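Local coordinates for exoglucanase A (Cellulomonas fimi, PDB 7CBD), which hydrolyses beta-1,4-glucosidic linkages of cellulose with inversion of anomeric configuration, releasing cellobiose from the non-reducing chain ends, through the family 6 catalytic domain described here, at residues A[54-57]-A[62-65]; A[179-182]-A[188-191]; A[247-250]-A[255-258]. All coordinates share one frame; numbering follows the deposited sequence.

Contact 1: residues A[54-57]-A[62-65]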
ATOM      1  N   MET A  54      12.146  -1.363   1.787  1.00  5.25           N
ATOM      2  CA  MET A  54      13.362  -0.775   2.344  1.00  5.86           C
ATOM      3  C   MET A  54      12.933   0.348   3.291  1.00  6.39           C
ATOM      4  O   MET A  54      13.005   1.536   2.985  1.00  7.89           O
ATOM      5  CB  MET A  54      14.284  -0.291   1.230  1.00  7.02           C
ATOM      6  CG  MET A  54      14.883  -1.438   0.409  1.00  7.24           C
ATOM      7  SD  MET A  54      16.055  -2.462   1.334  1.00  7.32           S
ATOM      8  CE  MET A  54      15.199  -4.032   1.437  1.00  8.39           C
ATOM      9  N   ASP A  55      12.426  -0.059   4.458  1.00  6.79           N
ATOM     10  CA  ASP A  55      11.805   0.887   5.384  1.00  8.09           C
ATOM     11  C   ASP A  55      12.792   1.548   6.334  1.00  8.53           C
ATOM     12  O   ASP A  55      12.375   2.332   7.193  1.00  9.18           O
ATOM     13  CB  ASP A  55      10.632   0.253   6.154  1.00 10.78           C
ATOM     14  CG  ASP A  55      11.028  -0.981   6.948  1.00 13.64           C
ATOM     15  OD1 ASP A  55      12.166  -1.463   6.807  1.00 14.21           O
ATOM     16  OD2 ASP A  55      10.182  -1.477   7.728  1.00 17.23           O
ATOM     17  N   ARG A  56      14.080   1.258   6.192  1.00  8.22           N
ATOM     18  CA  ARG A  56      15.140   1.905   6.948  1.00  8.77           C
ATOM     19  C   ARG A  56      16.447   1.542   6.264  1.00  8.14           C
ATOM     20  O   ARG A  56      16.519   0.566   5.510  1.00  7.80           O
ATOM     21  CB  ARG A  56      15.153   1.467   8.418  1.00 10.95           C
ATOM     22  CG  ARG A  56      14.976  -0.017   8.617  1.00 14.64           C
ATOM     23  CD  ARG A  56      14.975  -0.383  10.101  1.00 20.00           C
ATOM     24  NE  ARG A  56      14.372  -1.685  10.372  1.00 26.60           N
ATOM     25  CZ  ARG A  56      14.567  -2.392  11.483  1.00 30.94           C
ATOM     26  NH1 ARG A  56      13.960  -3.561  11.632  1.00 32.65           N
ATOM     27  NH2 ARG A  56      15.364  -1.936  12.443  1.00 32.73           N
ATOM     28  N   ILE A  57      17.487   2.326   6.554  1.00  7.34           N
ATOM     29  CA  ILE A  57      18.782   2.105   5.915  1.00  7.91           C
ATOM     30  C   ILE A  57      19.304   0.698   6.198  1.00  7.86           C
ATOM     31  O   ILE A  57      19.860   0.039   5.311  1.00  8.11           O
ATOM     32  CB  ILE A  57      19.776   3.200   6.339  1.00  8.11           C
ATOM     33  CG1 ILE A  57      19.469   4.490   5.581  1.00  8.14           C
ATOM     34  CG2 ILE A  57      21.224   2.738   6.126  1.00  8.94           C
ATOM     35  CD1 ILE A  57      20.013   5.738   6.262  1.00  8.54           C
ATOM     36  N   GLY A  62      20.594  -5.759   5.602  1.00 11.24           N
ATOM     37  CA  GLY A  62      19.881  -6.790   6.339  1.00 11.91           C
ATOM     38  C   GLY A  62      19.809  -6.480   7.823  1.00 11.95           C
ATOM     39  O   GLY A  62      20.712  -5.869   8.399  1.00 13.50           O
ATOM     40  N   ASN A  63      18.728  -6.927   8.456  1.00 13.46           N
ATOM     41  CA  ASN A  63      18.492  -6.660   9.877  1.00 13.97           C
ATOM     42  C   ASN A  63      17.619  -7.781  10.441  1.00 15.44           C
ATOM     43  O   ASN A  63      17.486  -8.847   9.830  1.00 16.28           O
ATOM     44  CB  ASN A  63      17.914  -5.242  10.072  1.00 14.18           C
ATOM     45  CG  ASN A  63      16.597  -5.032   9.330  1.00 14.28           C
ATOM     46  OD1 ASN A  63      15.825  -5.971   9.131  1.00 13.33           O
ATOM     47  ND2 ASN A  63      16.336  -3.790   8.917  1.00 14.18           N
ATOM     48  N   ALA A  64      16.998  -7.534  11.600  1.00 17.20           N
ATOM     49  CA  ALA A  64      16.172  -8.553  12.242  1.00 18.63           C
ATOM     50  C   ALA A  64      14.934  -8.913  11.429  1.00 19.55           C
ATOM     51  O   ALA A  64      14.349  -9.981  11.652  1.00 20.46           O
ATOM     52  CB  ALA A  64      15.755  -8.086  13.636  1.00 19.92           C
ATOM     53  N   ASP A  65      14.524  -8.052  10.496  1.00 18.62           N
ATOM     54  CA  ASP A  65      13.308  -8.270   9.724  1.00 19.51           C
ATOM     55  C   ASP A  65      13.560  -8.804   8.320  1.00 16.67           C
ATOM     56  O   ASP A  65      12.598  -9.173   7.640  1.00 18.06           O
ATOM     57  CB  ASP A  65      12.508  -6.964   9.615  1.00 24.29           C
ATOM     58  CG  ASP A  65      11.950  -6.506  10.945  1.00 30.31           C
ATOM     59  OD1 ASP A  65      10.711  -6.526  11.126  1.00 33.47           O
ATOM     60  OD2 ASP A  65      12.761  -6.128  11.814  1.00 32.17           O
TER
HETATM   61  O   HOH W   1      13.447  -3.162   8.406  1.00 19.71           O

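Contact 2: residues A[179-182]-A[188-191]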
ATOM      1  N   ASP A 179      15.198  10.618 -10.069  1.00  6.83           N
ATOM      2  CA  ASP A 179      16.324  10.811 -10.980  1.00  7.34           C
ATOM      3  C   ASP A 179      17.233   9.588 -10.985  1.00  6.90           C
ATOM      4  O   ASP A 179      17.632   9.095 -12.050  1.00  7.81           O
ATOM      5  CB  ASP A 179      17.137  12.049 -10.577  1.00  7.97           C
ATOM      6  CG  ASP A 179      16.485  13.369 -10.983  1.00  7.51           C
ATOM      7  OD1 ASP A 179      15.581  13.384 -11.853  1.00  7.90           O
ATOM      8  OD2 ASP A 179      16.906  14.412 -10.433  1.00  8.61           O
ATOM      9  N   LYS A 180      17.577   9.084  -9.796  1.00  6.51           N
ATOM     10  CA  LYS A 180      18.507   7.961  -9.708  1.00  6.98           C
ATOM     11  C   LYS A 180      17.883   6.678 -10.234  1.00  6.36           C
ATOM     12  O   LYS A 180      18.548   5.890 -10.913  1.00  8.71           O
ATOM     13  CB  LYS A 180      18.971   7.777  -8.265  1.00  9.15           C
ATOM     14  CG  LYS A 180      19.853   8.913  -7.778  1.00 10.65           C
ATOM     15  CD  LYS A 180      21.263   8.785  -8.317  1.00 15.19           C
ATOM     16  CE  LYS A 180      21.980   7.611  -7.660  1.00 17.94           C
ATOM     17  NZ  LYS A 180      23.457   7.618  -7.889  1.00 20.09           N
ATOM     18  N   LEU A 181      16.610   6.440  -9.915  1.00  6.59           N
ATOM     19  CA  LEU A 181      15.974   5.186 -10.294  1.00  6.28           C
ATOM     20  C   LEU A 181      15.562   5.184 -11.758  1.00  6.48           C
ATOM     21  O   LEU A 181      15.690   4.161 -12.441  1.00  7.07           O
ATOM     22  CB  LEU A 181      14.775   4.911  -9.391  1.00  7.67           C
ATOM     23  CG  LEU A 181      15.132   4.616  -7.937  1.00 11.69           C
ATOM     24  CD1 LEU A 181      13.887   4.472  -7.095  1.00 12.56           C
ATOM     25  CD2 LEU A 181      15.962   3.370  -7.830  1.00 14.81           C
ATOM     26  N   HIS A 182      15.045   6.311 -12.260  1.00  6.30           N
ATOM     27  CA  HIS A 182      14.654   6.333 -13.664  1.00  6.87           C
ATOM     28  C   HIS A 182      15.848   6.157 -14.601  1.00  6.82           C
ATOM     29  O   HIS A 182      15.679   5.693 -15.735  1.00  7.61           O
ATOM     30  CB  HIS A 182      13.883   7.604 -14.007  1.00  6.86           C
ATOM     31  CG  HIS A 182      13.560   7.707 -15.460  1.00  8.35           C
ATOM     32  ND1 HIS A 182      12.708   6.825 -16.090  1.00  9.05           N
ATOM     33  CD2 HIS A 182      14.028   8.533 -16.422  1.00  9.92           C
ATOM     34  CE1 HIS A 182      12.641   7.126 -17.375  1.00 10.67           C
ATOM     35  NE2 HIS A 182      13.433   8.158 -17.601  1.00 11.48           N
ATOM     36  N   TYR A 188      10.956   0.775 -12.836  1.00  5.71           N
ATOM     37  CA  TYR A 188       9.687   1.406 -13.181  1.00  5.88           C
ATOM     38  C   TYR A 188       9.173   2.077 -11.918  1.00  5.74           C
ATOM     39  O   TYR A 188       8.962   1.409 -10.904  1.00  5.97           O
ATOM     40  CB  TYR A 188       8.696   0.338 -13.674  1.00  5.91           C
ATOM     41  CG  TYR A 188       9.182  -0.293 -14.967  1.00  6.12           C
ATOM     42  CD1 TYR A 188       8.691   0.143 -16.191  1.00  6.71           C
ATOM     43  CD2 TYR A 188      10.175  -1.277 -14.970  1.00  6.38           C
ATOM     44  CE1 TYR A 188       9.162  -0.387 -17.386  1.00  7.25           C
ATOM     45  CE2 TYR A 188      10.657  -1.821 -16.163  1.00  6.63           C
ATOM     46  CZ  TYR A 188      10.146  -1.364 -17.370  1.00  7.53           C
ATOM     47  OH  TYR A 188      10.609  -1.871 -18.569  1.00  9.12           O
ATOM     48  N   ASN A 189       9.005   3.396 -11.965  1.00  4.93           N
ATOM     49  CA  ASN A 189       8.704   4.187 -10.778  1.00  4.74           C
ATOM     50  C   ASN A 189       7.206   4.424 -10.680  1.00  4.88           C
ATOM     51  O   ASN A 189       6.612   5.051 -11.569  1.00  5.81           O
ATOM     52  CB  ASN A 189       9.423   5.530 -10.844  1.00  5.25           C
ATOM     53  CG  ASN A 189      10.912   5.389 -10.715  1.00  5.57           C
ATOM     54  OD1 ASN A 189      11.406   4.487 -10.046  1.00  7.54           O
ATOM     55  ND2 ASN A 189      11.645   6.277 -11.367  1.00  7.07           N
ATOM     56  N   TYR A 190       6.609   3.952  -9.586  1.00  5.19           N
ATOM     57  CA  TYR A 190       5.193   4.153  -9.301  1.00  5.15           C
ATOM     58  C   TYR A 190       5.086   5.069  -8.089  1.00  5.42           C
ATOM     59  O   TYR A 190       5.415   4.669  -6.966  1.00  5.88           O
ATOM     60  CB  TYR A 190       4.495   2.818  -9.058  1.00  5.89           C
ATOM     61  CG  TYR A 190       4.268   2.040 -10.339  1.00  5.44           C
ATOM     62  CD1 TYR A 190       3.080   2.170 -11.048  1.00  5.25           C
ATOM     63  CD2 TYR A 190       5.247   1.184 -10.850  1.00  5.71           C
ATOM     64  CE1 TYR A 190       2.863   1.467 -12.236  1.00  5.73           C
ATOM     65  CE2 TYR A 190       5.045   0.480 -12.039  1.00  5.81           C
ATOM     66  CZ  TYR A 190       3.846   0.626 -12.718  1.00  6.15           C
ATOM     67  OH  TYR A 190       3.633  -0.072 -13.887  1.00  7.08           O
ATOM     68  N   ILE A 191       4.645   6.301  -8.326  1.00  5.24           N
ATOM     69  CA  ILE A 191       4.510   7.289  -7.262  1.00  5.54           C
ATOM     70  C   ILE A 191       3.272   6.964  -6.429  1.00  4.67           C
ATOM     71  O   ILE A 191       2.196   6.687  -6.966  1.00  5.65           O
ATOM     72  CB  ILE A 191       4.440   8.703  -7.864  1.00  6.40           C
ATOM     73  CG1 ILE A 191       5.840   9.173  -8.295  1.00  7.30           C
ATOM     74  CG2 ILE A 191       3.779   9.690  -6.898  1.00  7.09           C
ATOM     75  CD1 ILE A 191       6.696   9.703  -7.153  1.00  8.52           C
TER

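Contact 3: residues A[247-250]-A[255-258]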
ATOM      1  N   SER A 247     -22.139   7.041  -6.143  1.00 11.89           N
ATOM      2  CA  SER A 247     -21.865   8.021  -5.100  1.00 11.98           C
ATOM      3  C   SER A 247     -22.658   9.311  -5.267  1.00 12.18           C
ATOM      4  O   SER A 247     -22.579  10.183  -4.395  1.00 12.23           O
ATOM      5  CB  SER A 247     -20.371   8.321  -5.019  1.00 13.53           C
ATOM      6  OG  SER A 247     -19.904   8.887  -6.228  1.00 14.10           O
ATOM      7  N   SER A 248     -23.404   9.461  -6.356  0.55 12.53           N
ATOM      8  CA  SER A 248     -24.295  10.598  -6.525  0.55 14.03           C
ATOM      9  C   SER A 248     -25.723  10.293  -6.090  0.55 12.81           C
ATOM     10  O   SER A 248     -26.590  11.163  -6.210  0.55 14.07           O
ATOM     11  CB  SER A 248     -24.278  11.080  -7.981  0.55 15.93           C
ATOM     12  OG  SER A 248     -22.970  11.454  -8.382  0.55 17.53           O
ATOM     13  N   LEU A 249     -25.985   9.085  -5.592  1.00 10.94           N
ATOM     14  CA  LEU A 249     -27.332   8.718  -5.177  1.00 10.97           C
ATOM     15  C   LEU A 249     -27.831   9.648  -4.084  1.00 10.95           C
ATOM     16  O   LEU A 249     -27.116   9.949  -3.123  1.00 10.00           O
ATOM     17  CB  LEU A 249     -27.345   7.275  -4.668  1.00 11.10           C
ATOM     18  CG  LEU A 249     -28.722   6.746  -4.275  1.00 11.52           C
ATOM     19  CD1 LEU A 249     -29.600   6.669  -5.510  1.00 12.24           C
ATOM     20  CD2 LEU A 249     -28.605   5.396  -3.574  1.00 11.08           C
ATOM     21  N   THR A 250     -29.052  10.128  -4.257  1.00 13.21           N
ATOM     22  CA  THR A 250     -29.715  10.937  -3.253  1.00 15.10           C
ATOM     23  C   THR A 250     -30.960  10.197  -2.803  1.00 16.79           C
ATOM     24  O   THR A 250     -31.638   9.561  -3.614  1.00 18.33           O
ATOM     25  CB  THR A 250     -30.042  12.347  -3.780  1.00 16.46           C
ATOM     26  OG1 THR A 250     -30.949  12.263  -4.887  1.00 19.04           O
ATOM     27  CG2 THR A 250     -28.766  13.055  -4.233  1.00 16.68           C
ATOM     28  N   PRO A 255     -27.965  13.663  -0.364  1.00 11.03           N
ATOM     29  CA  PRO A 255     -26.941  12.824  -1.006  1.00 10.10           C
ATOM     30  C   PRO A 255     -26.343  11.841  -0.009  1.00 10.16           C
ATOM     31  O   PRO A 255     -25.982  12.214   1.107  1.00 10.79           O
ATOM     32  CB  PRO A 255     -25.895  13.844  -1.485  1.00 11.62           C
ATOM     33  CG  PRO A 255     -26.619  15.179  -1.487  1.00 13.70           C
ATOM     34  CD  PRO A 255     -27.593  15.089  -0.353  1.00 12.91           C
ATOM     35  N   ILE A 256     -26.227  10.575  -0.419  1.00  9.94           N
ATOM     36  CA  ILE A 256     -25.588   9.609   0.469  1.00  9.14           C
ATOM     37  C   ILE A 256     -24.134   9.964   0.734  1.00  8.32           C
ATOM     38  O   ILE A 256     -23.588   9.579   1.774  1.00  9.71           O
ATOM     39  CB  ILE A 256     -25.749   8.142   0.001  1.00  8.93           C
ATOM     40  CG1 ILE A 256     -24.953   7.873  -1.286  1.00  8.65           C
ATOM     41  CG2 ILE A 256     -27.228   7.792  -0.140  1.00 11.28           C
ATOM     42  CD1 ILE A 256     -24.755   6.386  -1.590  1.00  9.65           C
ATOM     43  N   ARG A 257     -23.485  10.705  -0.172  1.00  7.85           N
ATOM     44  CA  ARG A 257     -22.106  11.116   0.084  1.00  8.81           C
ATOM     45  C   ARG A 257     -21.995  12.070   1.269  1.00  8.72           C
ATOM     46  O   ARG A 257     -20.908  12.202   1.839  1.00  9.35           O
ATOM     47  CB  ARG A 257     -21.473  11.737  -1.168  1.00  9.55           C
ATOM     48  CG  ARG A 257     -22.106  13.054  -1.578  1.00 10.82           C
ATOM     49  CD  ARG A 257     -21.420  13.656  -2.811  1.00 12.98           C
ATOM     50  NE  ARG A 257     -22.075  14.879  -3.274  1.00 14.49           N
ATOM     51  CZ  ARG A 257     -21.528  16.093  -3.231  1.00 15.28           C
ATOM     52  NH1 ARG A 257     -20.306  16.260  -2.746  1.00 16.08           N
ATOM     53  NH2 ARG A 257     -22.204  17.147  -3.677  1.00 16.04           N
ATOM     54  N   SER A 258     -23.093  12.716   1.669  1.00  8.73           N
ATOM     55  CA  SER A 258     -23.071  13.588   2.836  1.00  9.32           C
ATOM     56  C   SER A 258     -23.122  12.820   4.149  1.00  9.35           C
ATOM     57  O   SER A 258     -23.107  13.446   5.214  1.00 10.89           O
ATOM     58  CB  SER A 258     -24.219  14.593   2.782  1.00 11.52           C
ATOM     59  OG  SER A 258     -25.458  13.968   3.044  1.00 11.10           O
TER
HETATM   60  O   HOH W   2     -24.555  11.207  -2.891  1.00 10.14           O

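Contact 1: residues A[54-57]-A[62-65]
R56 and N63 reach toward each other from opposite directions, each with CG set between its own backbone N and carbonyl carbon (chi1 44° and 59°), and the arginine chain then runs extended from CG to NE. This lays one face of the guanidinium against the amide nitrogen of N63, with ND2 3.2 Å from NE of R56, the two planes inclined by 35°. Both nitrogens are donors, so they do not bond to each other; instead water 1 accepts from both, at 2.6 Å from R56 NE and 3.0 Å from N63 ND2, and itself donates to OD1 of D55. At the guanidinium edge, D65 forms a salt bridge, its OD2 2.8 Å from R56 NH1, with the carboxylate plane turned steeply away from that of the guanidinium. D65 is placed for this by an Asx turn, in which its backbone N donates to N63 OD1 (2.8 Å). N63 thus fixes the loop with one end of its amide and meets the arginine with the other, ND2 also bonding to S58 OG. This surface contact brackets the short helix 58-61, joining the loop that follows strand 52-54 to the one that leads into helix 69-83.

Contact 2: residues A[179-182]-A[188-191]
Helix 161-182 ends beside strand 187-192, and the two backbones come nearest at H182 and N189, whose CA atoms are 7.0 Å apart. N189 carries the contact from the strand side. With CG anti to the carbonyl carbon (chi1 -69°), its amide reaches the last turn of the helix, and chi2, -31°, turns OD1 to L181 and ND2 to H182. OD1 lies 3.5 Å from L181 CB, with CD1 of the same leucine at 3.9 Å, so the oxygen faces two carbons of the leucine; it is buried without any modelled polar partner. ND2 comes within 3.7 Å of H182 CB, but its hydrogen-bond partner, the carbonyl oxygen of S225, lies outside both segments. No hydrogen bond links helix to strand here, and the join rests on van der Waals packing. Cutting the N189 side chain back to an alanine is likely to leave the S225 carbonyl without its amide donor and to open a gap beside L181 and H182. L178, one turn earlier on the helix, also touches N189, while L181 packs on I146 of strand 141-146 and on L132 of helix 114-132. The contact therefore lies where a helix turns back into the central, largely parallel sheet, within a beta-alpha-beta crossover from strand 141-146 to its neighbour 187-192, which pairs in turn with strand 228-231.

Contact 3: residues A[247-250]-A[255-258]
I256 lays its side chain over the peptide oxygen of L249: CG1 is 3.5 Å from L249 O, and CD1 carries on to L249 CB at 4.1 Å. The first torsion, chi1 69°, sets CG1 between the backbone N and the carbonyl carbon, folding the longer branch back over this carbonyl while CG2 also stays close to it. The same oxygen takes the one direct hydrogen bond between the segments, from I256 N at 2.9 Å. Water 2 donates to it as well, and P255 CA makes a CH...O contact with it, so the L249 carbonyl gathers the polar contacts between the two arms. Water 2 further donates to S247 O (2.7 Å) and accepts from R257 N, tying the start of one segment to the 3-10 turn of the other. At the open end of the hairpin, T250 and P255 form an antiparallel non-hydrogen-bonded pair, with T250 CG2 3.7 Å from P255 CA and resting against the proline ring. The aliphatic part of R257 passes S247 O, with CB 3.7 Å away, and its NH1 continues to the carbonyl of W264. Within 255-258, P255 O accepts from both S258 N and S258 OG, closing the turn. Strands 250-251 and 254-255 make up a small two-stranded hairpin set apart from the central sheet, and helix 316-323 packs on its base through Y319, which touches L249 and I256, and V320, which touches I256.

In the fold
The three contacts follow one another in series along the family 6 domain and share no atoms. Contacts 1 and 2 are the closer pair, with centres 21 Å apart and nearest atoms about 10 Å; helix 114-132 touches both, meeting M54 and I57 of contact 1 and K180 and L181 of contact 2. Contact 3 is remote, its centre 38 Å from that of contact 2 and 44 Å from that of contact 1, on the other side of the chain's centre from contact 1. Contacts 1 and 2 adjoin strands of the central sheet, whereas contact 3 belongs to a peripheral hairpin. All three lie away from the predicted catalytic residues D149 and D371.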